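Local coordinates for dihydrodipicolinate synthase family protein (Sinorhizobium meliloti, PDB 4DNH) that is of unknown function but adopts a TIM-barrel fold and may be related to dihydrodipicolinate synthase-like enzymes, at residues G255-D267 against F301-R313. Residues are numbered along the deposited sequence; the frame is centred on the assembly and turned at random.
Sequences GDDFNYAELIAGD and FFELLEPTVPLSR
Tyr260 reaches from the start of helix 260-265 into a hole formed by Leu305, Thr308, Val309 and Ser312, a knob-into-hole fit on the outer layer of this TIM barrel. The loop carrying Asp257 and Phe258 follows barrel strand 251-254, and the helix after it runs roughly antiparallel to helix 301-305, their axes 157° apart. Tyr260 OH donates to Thr308 OG1 (2.5 Å), which lies in the plane of the ring at its edge. Thr308 OG1 in turn donates a hydrogen bond to Leu305 O, on a lone pair in the carbonyl plane, where Thr308 N also donates. With chi1 at 56°, the Tyr260 CG sits between its own backbone N and carbonyl carbon, which carries the ring into the junction of helices 301-305 and 308-313. Cut back to alanine, Tyr260 would lose its ring and hydroxyl, which is likely to open a gap among Leu305, Val309 and Ser312 and leave Thr308 OG1 without its phenolic donor. Near the helix end, Ala265 CB packs against Phe302 CZ at 3.6 Å.

Two loop carbonyls are also satisfied from helix 308-313. Ser312 OG donates to Asp257 O (2.7 Å), in the carbonyl plane on a lone pair, while Asp257 OD1 is taken by Ile278 N and Asp257 OD2 by a glycerol, probably from the crystallisation liquor. Phe258 N closes an Asx turn on Asp256 OD1 (3.0 Å). Arg313 CA and CB lie over one face of the Phe258 ring, and the chain, extended from CG to NE, brings Arg313 NE and Arg313 NH2 each to 2.9 Å from Phe258 O, a side-on grip; Arg313 NH2 also makes a weak bond to Asn259 OD1 (3.3 Å).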
loop_
_atom_site.group_PDB
_atom_site.type_symbol
_atom_site.label_atom_id
_atom_site.label_comp_id
_atom_site.label_asym_id
_atom_site.label_seq_id
_atom_site.Cartn_x
_atom_site.Cartn_y
_atom_site.Cartn_z
ATOM N N GLY A 255 -7.286 4.662 -0.136
ATOM C CA GLY A 255 -5.978 4.414 0.432
ATOM C C GLY A 255 -6.202 4.276 1.906
ATOM O O GLY A 255 -5.264 4.129 2.678
ATOM N N ASP A 256 -7.478 4.302 2.269
ATOM C CA ASP A 256 -7.927 4.271 3.645
ATOM C C ASP A 256 -8.003 2.829 4.140
ATOM O O ASP A 256 -9.019 2.148 3.955
ATOM C CB ASP A 256 -9.291 4.964 3.731
ATOM C CG ASP A 256 -9.701 5.301 5.145
ATOM O OD1 ASP A 256 -9.471 4.470 6.042
ATOM O OD2 ASP A 256 -10.285 6.397 5.352
ATOM N N ASP A 257 -6.929 2.375 4.780
ATOM C CA ASP A 257 -6.882 1.023 5.354
ATOM C C ASP A 257 -7.705 0.852 6.645
ATOM O O ASP A 257 -7.764 -0.249 7.201
ATOM C CB ASP A 257 -5.427 0.594 5.597
ATOM C CG ASP A 257 -4.563 0.648 4.324
ATOM O OD1 ASP A 257 -4.602 -0.314 3.522
ATOM O OD2 ASP A 257 -3.823 1.642 4.146
ATOM N N PHE A 258 -8.338 1.926 7.121
ATOM C CA PHE A 258 -9.241 1.843 8.278
ATOM C C PHE A 258 -10.693 1.616 7.870
ATOM O O PHE A 258 -11.479 1.055 8.636
ATOM C CB PHE A 258 -9.165 3.121 9.103
ATOM C CG PHE A 258 -8.198 3.057 10.238
ATOM C CD1 PHE A 258 -6.828 3.039 10.003
ATOM C CD2 PHE A 258 -8.658 3.048 11.553
ATOM C CE1 PHE A 258 -5.929 2.986 11.053
ATOM C CE2 PHE A 258 -7.766 3.001 12.615
ATOM C CZ PHE A 258 -6.400 2.968 12.360
ATOM N N ASN A 259 -11.026 2.036 6.648
ATOM C CA ASN A 259 -12.411 2.183 6.193
ATOM C C ASN A 259 -12.755 1.627 4.813
ATOM O O ASN A 259 -13.852 1.879 4.299
ATOM C CB ASN A 259 -12.753 3.653 6.234
ATOM C CG ASN A 259 -12.764 4.176 7.643
ATOM O OD1 ASN A 259 -13.479 3.649 8.490
ATOM N ND2 ASN A 259 -11.935 5.178 7.921
ATOM N N TYR A 260 -11.825 0.865 4.239
ATOM C CA TYR A 260 -11.940 0.296 2.895
ATOM C C TYR A 260 -13.243 -0.460 2.570
ATOM O O TYR A 260 -13.808 -0.282 1.486
ATOM C CB TYR A 260 -10.721 -0.583 2.590
ATOM C CG TYR A 260 -10.463 -1.704 3.581
ATOM C CD1 TYR A 260 -9.782 -1.469 4.780
ATOM C CD2 TYR A 260 -10.881 -3.012 3.307
ATOM C CE1 TYR A 260 -9.547 -2.498 5.685
ATOM C CE2 TYR A 260 -10.652 -4.049 4.202
ATOM C CZ TYR A 260 -9.985 -3.792 5.394
ATOM O OH TYR A 260 -9.757 -4.833 6.288
ATOM N N ALA A 261 -13.723 -1.298 3.483
ATOM C CA ALA A 261 -14.945 -2.067 3.218
ATOM C C ALA A 261 -16.135 -1.147 2.939
ATOM O O ALA A 261 -16.811 -1.311 1.918
ATOM C CB ALA A 261 -15.251 -3.028 4.360
ATOM N N GLU A 262 -16.353 -0.169 3.832
ATOM C CA GLU A 262 -17.422 0.821 3.706
ATOM C C GLU A 262 -17.300 1.637 2.425
ATOM O O GLU A 262 -18.305 1.878 1.738
ATOM C CB GLU A 262 -17.449 1.767 4.920
ATOM C CG GLU A 262 -18.597 2.772 4.883
ATOM C CD GLU A 262 -18.485 3.895 5.912
ATOM O OE1 GLU A 262 -17.889 3.670 6.991
ATOM O OE2 GLU A 262 -19.016 5.009 5.648
ATOM N N LEU A 263 -16.078 2.066 2.116
ATOM C CA LEU A 263 -15.827 2.929 0.964
ATOM C C LEU A 263 -15.908 2.199 -0.373
ATOM O O LEU A 263 -16.486 2.734 -1.330
ATOM C CB LEU A 263 -14.482 3.645 1.110
ATOM C CG LEU A 263 -14.302 4.521 2.358
ATOM C CD1 LEU A 263 -12.831 4.803 2.613
ATOM C CD2 LEU A 263 -15.083 5.810 2.210
ATOM N N ILE A 264 -15.340 0.985 -0.441
ATOM C CA ILE A 264 -15.383 0.160 -1.661
ATOM C C ILE A 264 -16.831 -0.193 -2.052
ATOM O O ILE A 264 -17.220 -0.015 -3.204
ATOM C CB ILE A 264 -14.459 -1.070 -1.560
ATOM C CG1 ILE A 264 -12.998 -0.612 -1.427
ATOM C CG2 ILE A 264 -14.566 -1.954 -2.793
ATOM C CD1 ILE A 264 -12.009 -1.698 -1.032
ATOM N N ALA A 265 -17.629 -0.644 -1.083
ATOM C CA ALA A 265 -19.064 -0.896 -1.294
ATOM C C ALA A 265 -19.806 0.388 -1.690
ATOM O O ALA A 265 -20.717 0.358 -2.507
ATOM C CB ALA A 265 -19.697 -1.517 -0.052
ATOM N N GLY A 266 -19.404 1.513 -1.108
ATOM C CA GLY A 266 -19.972 2.814 -1.465
ATOM C C GLY A 266 -21.327 3.140 -0.859
ATOM O O GLY A 266 -21.898 2.360 -0.095
ATOM N N ASP A 267 -21.831 4.318 -1.205
ATOM C CA ASP A 267 -23.134 4.766 -0.753
ATOM C C ASP A 267 -24.106 4.920 -1.916
ATOM O O ASP A 267 -23.849 4.440 -3.024
ATOM C CB ASP A 267 -23.023 6.073 0.053
ATOM C CG ASP A 267 -21.938 7.022 -0.472
ATOM O OD1 ASP A 267 -21.808 7.202 -1.710
ATOM O OD2 ASP A 267 -21.225 7.609 0.380
ATOM N N PHE A 301 -19.743 -10.130 0.585
ATOM C CA PHE A 301 -18.686 -9.129 0.619
ATOM C C PHE A 301 -18.350 -8.703 2.053
ATOM O O PHE A 301 -17.186 -8.821 2.483
ATOM C CB PHE A 301 -19.101 -7.916 -0.212
ATOM C CG PHE A 301 -18.145 -6.749 -0.130
ATOM C CD1 PHE A 301 -17.014 -6.699 -0.937
ATOM C CD2 PHE A 301 -18.400 -5.674 0.732
ATOM C CE1 PHE A 301 -16.153 -5.612 -0.884
ATOM C CE2 PHE A 301 -17.538 -4.588 0.797
ATOM C CZ PHE A 301 -16.416 -4.554 -0.013
ATOM N N PHE A 302 -19.362 -8.222 2.786
ATOM C CA PHE A 302 -19.181 -7.766 4.166
ATOM C C PHE A 302 -18.846 -8.910 5.123
ATOM O O PHE A 302 -18.007 -8.740 6.005
ATOM C CB PHE A 302 -20.410 -6.996 4.676
ATOM C CG PHE A 302 -20.558 -5.612 4.090
ATOM C CD1 PHE A 302 -19.646 -4.604 4.395
ATOM C CD2 PHE A 302 -21.631 -5.310 3.247
ATOM C CE1 PHE A 302 -19.778 -3.334 3.860
ATOM C CE2 PHE A 302 -21.776 -4.034 2.706
ATOM C CZ PHE A 302 -20.844 -3.046 3.015
ATOM N N GLU A 303 -19.491 -10.065 4.945
ATOM C CA GLU A 303 -19.197 -11.254 5.749
ATOM C C GLU A 303 -17.717 -11.621 5.684
ATOM O O GLU A 303 -17.140 -12.044 6.683
ATOM C CB GLU A 303 -20.016 -12.456 5.271
ATOM C CG GLU A 303 -21.424 -12.554 5.840
ATOM C CD GLU A 303 -22.258 -13.649 5.176
ATOM O OE1 GLU A 303 -21.680 -14.484 4.438
ATOM O OE2 GLU A 303 -23.496 -13.675 5.388
ATOM N N LEU A 304 -17.128 -11.482 4.496
ATOM C CA LEU A 304 -15.722 -11.771 4.272
ATOM C C LEU A 304 -14.797 -10.635 4.756
ATOM O O LEU A 304 -13.760 -10.889 5.389
ATOM C CB LEU A 304 -15.472 -12.066 2.785
ATOM C CG LEU A 304 -15.987 -13.386 2.161
ATOM C CD1 LEU A 304 -15.975 -13.314 0.646
ATOM C CD2 LEU A 304 -15.202 -14.613 2.612
ATOM N N LEU A 305 -15.179 -9.386 4.485
ATOM C CA LEU A 305 -14.271 -8.270 4.701
ATOM C C LEU A 305 -14.347 -7.665 6.096
ATOM O O LEU A 305 -13.306 -7.385 6.700
ATOM C CB LEU A 305 -14.468 -7.210 3.628
ATOM C CG LEU A 305 -13.269 -6.682 2.833
ATOM C CD1 LEU A 305 -12.209 -7.729 2.491
ATOM C CD2 LEU A 305 -13.754 -5.998 1.566
ATOM N N GLU A 306 -15.554 -7.486 6.631
ATOM C CA GLU A 306 -15.705 -6.900 7.979
ATOM C C GLU A 306 -14.814 -7.527 9.063
ATOM O O GLU A 306 -14.338 -6.816 9.923
ATOM C CB GLU A 306 -17.173 -6.853 8.450
ATOM C CG GLU A 306 -17.888 -5.539 8.137
ATOM C CD GLU A 306 -19.411 -5.629 8.251
ATOM O OE1 GLU A 306 -19.926 -6.670 8.715
ATOM O OE2 GLU A 306 -20.106 -4.657 7.869
ATOM N N PRO A 307 -14.591 -8.856 9.031
ATOM C CA PRO A 307 -13.658 -9.439 10.020
ATOM C C PRO A 307 -12.167 -9.026 9.865
ATOM O O PRO A 307 -11.392 -9.052 10.830
ATOM C CB PRO A 307 -13.839 -10.950 9.798
ATOM C CG PRO A 307 -15.233 -11.078 9.246
ATOM C CD PRO A 307 -15.320 -9.915 8.302
ATOM N N THR A 308 -11.778 -8.639 8.661
ATOM C CA THR A 308 -10.429 -8.172 8.433
ATOM C C THR A 308 -10.236 -6.765 8.978
ATOM O O THR A 308 -9.136 -6.401 9.386
ATOM C CB THR A 308 -10.090 -8.161 6.931
ATOM O OG1 THR A 308 -10.842 -7.122 6.290
ATOM C CG2 THR A 308 -10.403 -9.521 6.289
ATOM N N VAL A 309 -11.304 -5.976 8.979
ATOM C CA VAL A 309 -11.237 -4.569 9.351
ATOM C C VAL A 309 -10.575 -4.341 10.724
ATOM O O VAL A 309 -9.707 -3.472 10.847
ATOM C CB VAL A 309 -12.626 -3.887 9.227
ATOM C CG1 VAL A 309 -12.622 -2.499 9.862
ATOM C CG2 VAL A 309 -13.058 -3.828 7.761
ATOM N N PRO A 310 -10.958 -5.129 11.753
ATOM C CA PRO A 310 -10.265 -4.911 13.021
ATOM C C PRO A 310 -8.766 -5.206 12.901
ATOM O O PRO A 310 -7.963 -4.467 13.445
ATOM C CB PRO A 310 -10.948 -5.901 13.981
ATOM C CG PRO A 310 -12.295 -6.095 13.409
ATOM C CD PRO A 310 -12.122 -6.024 11.916
ATOM N N LEU A 311 -8.411 -6.274 12.187
ATOM C CA LEU A 311 -7.026 -6.644 11.938
ATOM C C LEU A 311 -6.298 -5.491 11.264
ATOM O O LEU A 311 -5.212 -5.097 11.688
ATOM C CB LEU A 311 -6.965 -7.896 11.067
ATOM C CG LEU A 311 -5.630 -8.177 10.358
ATOM C CD1 LEU A 311 -4.540 -8.595 11.340
ATOM C CD2 LEU A 311 -5.841 -9.232 9.272
ATOM N N SER A 312 -6.905 -4.942 10.224
ATOM C CA SER A 312 -6.331 -3.798 9.553
ATOM C C SER A 312 -6.100 -2.570 10.469
ATOM O O SER A 312 -5.028 -1.977 10.459
ATOM C CB SER A 312 -7.217 -3.401 8.381
ATOM O OG SER A 312 -6.457 -2.596 7.505
ATOM N N ARG A 313 -7.113 -2.175 11.228
ATOM C CA ARG A 313 -6.974 -1.046 12.127
ATOM C C ARG A 313 -5.843 -1.268 13.118
ATOM O O ARG A 313 -5.153 -0.326 13.505
ATOM C CB ARG A 313 -8.286 -0.790 12.844
ATOM C CG ARG A 313 -9.340 -0.303 11.868
ATOM C CD ARG A 313 -10.738 -0.280 12.440
ATOM N NE ARG A 313 -11.600 0.383 11.471
ATOM C CZ ARG A 313 -12.891 0.636 11.643
ATOM N NH1 ARG A 313 -13.510 0.281 12.765
ATOM N NH2 ARG A 313 -13.559 1.244 10.679
#